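Local coordinates for DNAation factor-related protein 4 (Drosophila melanogaster, PDB 5XPC) that is probably a DNA endonuclease of apoptotic DNA fragmentation; this piece is its CIDE domain, a module that forms higher-order assemblies, at residues Arg10-Thr15 with Thr70-Ser75; Asn17-Lys22 with Thr82-Phe87. All coordinates share one frame; numbering follows the deposited sequence.

Contact 1. Residues Arg10-Thr15 with Thr70-Ser75; sequences RGYKVT and TLFIVS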
loop_
_atom_site.group_PDB
_atom_site.type_symbol
_atom_site.label_atom_id
_atom_site.label_comp_id
_atom_site.label_asym_id
_atom_site.label_seq_id
_atom_site.Cartn_x
_atom_site.Cartn_y
_atom_site.Cartn_z
ATOM N N ARG B 10 21.225 -3.609 12.232
ATOM C CA ARG B 10 19.820 -3.792 12.564
ATOM C C ARG B 10 19.585 -5.246 12.943
ATOM O O ARG B 10 20.323 -6.140 12.529
ATOM C CB ARG B 10 18.904 -3.398 11.403
ATOM C CG ARG B 10 19.147 -1.985 10.894
ATOM C CD ARG B 10 18.410 -1.777 9.593
ATOM N NE ARG B 10 17.018 -1.436 9.832
ATOM C CZ ARG B 10 16.006 -1.809 9.055
ATOM N NH1 ARG B 10 16.219 -2.566 7.983
ATOM N NH2 ARG B 10 14.777 -1.424 9.356
ATOM N N GLY B 11 18.548 -5.470 13.747
ATOM C CA GLY B 11 18.174 -6.815 14.145
ATOM C C GLY B 11 17.155 -7.415 13.186
ATOM O O GLY B 11 16.199 -6.754 12.783
ATOM N N TYR B 12 17.373 -8.686 12.838
ATOM C CA TYR B 12 16.483 -9.439 11.954
ATOM C C TYR B 12 16.261 -10.833 12.529
ATOM O O TYR B 12 17.029 -11.304 13.374
ATOM C CB TYR B 12 17.057 -9.559 10.526
ATOM C CG TYR B 12 17.383 -8.235 9.844
ATOM C CD1 TYR B 12 18.694 -7.778 9.751
ATOM C CD2 TYR B 12 16.377 -7.450 9.282
ATOM C CE1 TYR B 12 18.997 -6.566 9.116
ATOM C CE2 TYR B 12 16.672 -6.243 8.642
ATOM C CZ TYR B 12 17.978 -5.807 8.563
ATOM O OH TYR B 12 18.262 -4.605 7.927
ATOM N N LYS B 13 15.214 -11.512 12.055
ATOM C CA LYS B 13 14.923 -12.877 12.478
ATOM C C LYS B 13 14.972 -13.802 11.269
ATOM O O LYS B 13 14.427 -13.471 10.209
ATOM C CB LYS B 13 13.559 -12.971 13.168
ATOM C CG LYS B 13 13.511 -12.171 14.471
ATOM C CD LYS B 13 12.113 -12.135 15.070
ATOM C CE LYS B 13 12.075 -11.249 16.307
ATOM N NZ LYS B 13 10.734 -11.332 16.950
ATOM N N VAL B 14 15.631 -14.948 11.436
ATOM C CA VAL B 14 15.860 -15.909 10.358
ATOM C C VAL B 14 15.541 -17.307 10.863
ATOM O O VAL B 14 15.990 -17.705 11.948
ATOM C CB VAL B 14 17.310 -15.854 9.837
ATOM C CG1 VAL B 14 17.545 -16.920 8.742
ATOM C CG2 VAL B 14 17.635 -14.460 9.309
ATOM N N THR B 15 14.780 -18.057 10.074
ATOM C CA THR B 15 14.555 -19.463 10.344
ATOM C C THR B 15 14.591 -20.197 9.011
ATOM O O THR B 15 14.735 -19.587 7.945
ATOM C CB THR B 15 13.231 -19.658 11.113
ATOM O OG1 THR B 15 13.106 -21.015 11.558
ATOM C CG2 THR B 15 12.022 -19.249 10.248
ATOM N N THR B 70 12.003 -7.961 10.968
ATOM C CA THR B 70 11.329 -8.750 9.940
ATOM C C THR B 70 11.840 -10.190 9.964
ATOM O O THR B 70 13.025 -10.434 10.198
ATOM C CB THR B 70 11.560 -8.122 8.557
ATOM O OG1 THR B 70 10.876 -6.861 8.475
ATOM C CG2 THR B 70 11.051 -9.032 7.427
ATOM N N LEU B 71 10.934 -11.146 9.742
ATOM C CA LEU B 71 11.255 -12.570 9.740
ATOM C C LEU B 71 11.512 -13.067 8.320
ATOM O O LEU B 71 10.675 -12.880 7.429
ATOM C CB LEU B 71 10.119 -13.386 10.362
ATOM C CG LEU B 71 10.281 -14.908 10.234
ATOM C CD1 LEU B 71 11.554 -15.391 10.939
ATOM C CD2 LEU B 71 9.052 -15.645 10.783
ATOM N N PHE B 72 12.655 -13.736 8.128
ATOM C CA PHE B 72 13.057 -14.311 6.852
ATOM C C PHE B 72 13.161 -15.826 6.955
ATOM O O PHE B 72 13.523 -16.368 8.004
ATOM C CB PHE B 72 14.415 -13.752 6.379
ATOM C CG PHE B 72 14.454 -12.251 6.289
ATOM C CD1 PHE B 72 13.837 -11.597 5.239
ATOM C CD2 PHE B 72 15.114 -11.500 7.250
ATOM C CE1 PHE B 72 13.855 -10.200 5.158
ATOM C CE2 PHE B 72 15.139 -10.111 7.174
ATOM C CZ PHE B 72 14.511 -9.466 6.122
ATOM N N ILE B 73 12.836 -16.503 5.850
ATOM C CA ILE B 73 13.204 -17.896 5.623
ATOM C C ILE B 73 14.482 -17.911 4.799
ATOM O O ILE B 73 14.546 -17.280 3.732
ATOM C CB ILE B 73 12.093 -18.661 4.882
ATOM C CG1 ILE B 73 10.737 -18.446 5.560
ATOM C CG2 ILE B 73 12.467 -20.151 4.750
ATOM C CD1 ILE B 73 10.690 -18.950 6.970
ATOM N N VAL B 74 15.501 -18.628 5.268
ATOM C CA VAL B 74 16.698 -18.850 4.462
ATOM C C VAL B 74 16.555 -20.193 3.759
ATOM O O VAL B 74 16.157 -21.192 4.376
ATOM C CB VAL B 74 17.987 -18.779 5.302
ATOM C CG1 VAL B 74 18.006 -19.838 6.408
ATOM C CG2 VAL B 74 19.221 -18.896 4.387
ATOM N N SER B 75 16.849 -20.213 2.463
ATOM C CA SER B 75 16.638 -21.405 1.652
ATOM C C SER B 75 17.535 -21.327 0.428
ATOM O O SER B 75 18.183 -20.310 0.173
ATOM C CB SER B 75 15.170 -21.529 1.240
ATOM O OG SER B 75 14.940 -22.718 0.519
#

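Contact 2. Residues Asn17-Lys22 with Thr82-Phe87; sequences NERTRK and TTDADF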
loop_
_atom_site.group_PDB
_atom_site.type_symbol
_atom_site.label_atom_id
_atom_site.label_comp_id
_atom_site.label_asym_id
_atom_site.label_seq_id
_atom_site.Cartn_x
_atom_site.Cartn_y
_atom_site.Cartn_z
ATOM N N ASN B 17 12.818 -23.307 6.367
ATOM C CA ASN B 17 11.464 -23.499 5.863
ATOM C C ASN B 17 10.621 -24.344 6.813
ATOM O O ASN B 17 9.391 -24.207 6.841
ATOM C CB ASN B 17 11.507 -24.121 4.470
ATOM C CG ASN B 17 10.236 -23.863 3.690
ATOM O OD1 ASN B 17 9.622 -22.797 3.814
ATOM N ND2 ASN B 17 9.832 -24.833 2.881
ATOM N N GLU B 18 11.258 -25.188 7.620
ATOM C CA GLU B 18 10.544 -26.020 8.579
ATOM C C GLU B 18 10.450 -25.396 9.966
ATOM O O GLU B 18 9.859 -26.010 10.864
ATOM C CB GLU B 18 11.208 -27.395 8.668
ATOM C CG GLU B 18 11.017 -28.231 7.425
ATOM C CD GLU B 18 9.551 -28.406 7.085
ATOM O OE1 GLU B 18 8.762 -28.703 8.006
ATOM O OE2 GLU B 18 9.182 -28.225 5.906
ATOM N N ARG B 19 11.010 -24.199 10.160
ATOM C CA ARG B 19 10.961 -23.503 11.447
ATOM C C ARG B 19 11.579 -24.351 12.560
ATOM O O ARG B 19 11.093 -24.372 13.691
ATOM C CB ARG B 19 9.527 -23.093 11.804
ATOM C CG ARG B 19 9.028 -21.815 11.130
ATOM C CD ARG B 19 8.715 -22.014 9.642
ATOM N NE ARG B 19 7.966 -20.880 9.090
ATOM C CZ ARG B 19 7.666 -20.728 7.802
ATOM N NH1 ARG B 19 8.056 -21.634 6.910
ATOM N NH2 ARG B 19 6.983 -19.663 7.399
ATOM N N THR B 20 12.667 -25.054 12.234
ATOM C CA THR B 20 13.278 -25.987 13.181
ATOM C C THR B 20 14.146 -25.267 14.202
ATOM O O THR B 20 14.178 -25.653 15.376
ATOM C CB THR B 20 14.135 -27.020 12.452
ATOM O OG1 THR B 20 15.247 -26.358 11.827
ATOM C CG2 THR B 20 13.322 -27.789 11.411
ATOM N N ARG B 21 14.887 -24.257 13.757
ATOM C CA ARG B 21 15.721 -23.426 14.610
ATOM C C ARG B 21 15.496 -21.976 14.218
ATOM O O ARG B 21 15.275 -21.667 13.040
ATOM C CB ARG B 21 17.208 -23.803 14.491
ATOM C CG ARG B 21 17.550 -25.130 15.174
ATOM C CD ARG B 21 18.973 -25.596 14.888
ATOM N NE ARG B 21 19.197 -25.909 13.478
ATOM C CZ ARG B 21 20.099 -25.305 12.710
ATOM N NH1 ARG B 21 20.873 -24.351 13.218
ATOM N NH2 ARG B 21 20.239 -25.662 11.434
ATOM N N LYS B 22 15.532 -21.090 15.211
ATOM C CA LYS B 22 15.131 -19.697 15.043
ATOM C C LYS B 22 16.203 -18.804 15.642
ATOM O O LYS B 22 16.559 -18.964 16.811
ATOM C CB LYS B 22 13.779 -19.439 15.724
ATOM C CG LYS B 22 12.699 -20.420 15.306
ATOM C CD LYS B 22 11.378 -20.156 16.003
ATOM C CE LYS B 22 10.391 -21.273 15.697
ATOM N NZ LYS B 22 8.974 -20.856 15.883
ATOM N N THR B 82 7.264 -22.060 2.392
ATOM C CA THR B 82 5.961 -22.100 3.034
ATOM C C THR B 82 5.772 -20.799 3.800
ATOM O O THR B 82 6.568 -20.481 4.691
ATOM C CB THR B 82 5.875 -23.302 3.973
ATOM O OG1 THR B 82 6.351 -24.470 3.294
ATOM C CG2 THR B 82 4.444 -23.542 4.418
ATOM N N THR B 83 4.749 -20.032 3.434
ATOM C CA THR B 83 4.465 -18.779 4.124
ATOM C C THR B 83 4.029 -19.044 5.566
ATOM O O THR B 83 3.674 -20.166 5.940
ATOM C CB THR B 83 3.371 -18.000 3.395
ATOM O OG1 THR B 83 2.166 -18.778 3.388
ATOM C CG2 THR B 83 3.792 -17.703 1.954
ATOM N N ASP B 84 4.068 -17.986 6.381
ATOM C CA ASP B 84 3.570 -18.075 7.755
ATOM C C ASP B 84 2.149 -18.626 7.797
ATOM O O ASP B 84 1.840 -19.529 8.584
ATOM C CB ASP B 84 3.613 -16.701 8.431
ATOM C CG ASP B 84 5.009 -16.295 8.857
ATOM O OD1 ASP B 84 5.888 -17.178 8.970
ATOM O OD2 ASP B 84 5.223 -15.085 9.097
ATOM N N ALA B 85 1.268 -18.084 6.952
ATOM C CA ALA B 85 -0.122 -18.528 6.932
ATOM C C ALA B 85 -0.224 -20.010 6.588
ATOM O O ALA B 85 -0.930 -20.766 7.265
ATOM C CB ALA B 85 -0.924 -17.687 5.941
ATOM N N ASP B 86 0.482 -20.449 5.540
ATOM C CA ASP B 86 0.415 -21.855 5.155
ATOM C C ASP B 86 1.030 -22.754 6.221
ATOM O O ASP B 86 0.522 -23.850 6.482
ATOM C CB ASP B 86 1.108 -22.074 3.813
ATOM C CG ASP B 86 0.348 -21.461 2.662
ATOM O OD1 ASP B 86 -0.855 -21.171 2.833
ATOM O OD2 ASP B 86 0.957 -21.265 1.590
ATOM N N PHE B 87 2.122 -22.311 6.849
ATOM C CA PHE B 87 2.774 -23.141 7.856
ATOM C C PHE B 87 1.907 -23.287 9.101
ATOM O O PHE B 87 1.778 -24.389 9.647
ATOM C CB PHE B 87 4.138 -22.556 8.215
ATOM C CG PHE B 87 4.945 -23.425 9.139
ATOM C CD1 PHE B 87 5.696 -24.478 8.639
ATOM C CD2 PHE B 87 4.960 -23.186 10.508
ATOM C CE1 PHE B 87 6.441 -25.284 9.488
ATOM C CE2 PHE B 87 5.705 -23.989 11.361
ATOM C CZ PHE B 87 6.447 -25.037 10.849
#

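Contact 1. Residues Arg10-Thr15 with Thr70-Ser75
Tyr12 and Phe72 both hold CG anti to their own carbonyl carbon (chi1 -56° and -55°), so the two rings leave the sheet side by side on one face. Tyr12 CD2 lies 3.6 Å from Phe72 CE2, at the edge of the Phe72 ring, and the planes are inclined at 55°. On that same face Val14 CG1, anti to its backbone N, meets Val74 CG1 at 3.8 Å. The other face carries Lys13, Leu71, Thr15 and Ile73. There Thr15 CG2 sits between the backbone N and carbonyl carbon and packs 3.6 Å from Ile73 CD1. Four parallel-strand hydrogen bonds join the backbones. The shortest runs from Phe72 N to Lys13 O, 2.7 Å, in the carbonyl plane. Val74 N meets Thr15 O at 2.9 Å, nearly along the C=O axis. Lys13 NZ forms a salt bridge with Asp53 of the second subunit, so this face also takes part in assembly. These are the two central strands of the ubiquitin-like CIDE-N sheet, flanked by strands 22-27 and 47-50. Leu33 of helix 30-40 and Leu63 of helix 60-65 cover Tyr12 and Phe72, closing the core.

Contact 2. Residues Asn17-Lys22 with Thr82-Phe87
Arg19 lays its guanidinium flat over Phe87, with the planes only 8° apart. This is an off-centre cation-pi stack, joining the loop between strands 10-15 and 22-27 of the ubiquitin-like CIDE-N fold to the start of helix 84-92. A bend at chi2 (74°) sets Arg19 CD squarely over the ring, 3.8 Å from the Phe87 centroid, as a CH-pi contact. Beyond it, Arg19 NH1 and NH2 grip one atom end-on: each lies 2.9 Å from Thr82 O. Arg19 NH1 also donates to Asn17 O, and Arg19 NH2 makes a 3.1 Å salt bridge to Asp84 OD1, met from above the carboxylate plane. All three acceptors lie at the guanidinium edge, which fixes its rotation while Phe87 covers one face. An alanine in place of Arg19 would lose the stack and these bonds, and would probably loosen the loop from the helix. Phe87 CZ also comes within 3.5 Å of Glu18 O. The helix start has its own N-cap, Thr83 OG1 accepting from Asp86 N. Asn17, with CG anti to its backbone N, adds a second link: its OD1 accepts from Thr82 N at 2.9 Å, on a lone pair in the carbonyl plane.

In the fold
From the N terminus the chain runs through strand 10-15, then the 17-22 loop, then strand 22-27. Helix 30-40, strand 47-50 and helix 60-65 follow before strand 71-75 returns beside the first strand. Contact 1 closes that large loop in the middle of the sheet. The chain then goes on to helix 84-92, and contact 2 closes a second loop at the surface. The two loops cross, since their segments alternate along the chain. Their centres are about 11 Å apart, and they touch: Ile73 of contact 1 packs on Asn17 and Arg19 of contact 2. Together they tie the C-terminal helix to the central strands. Both contacts also reach the second subunit.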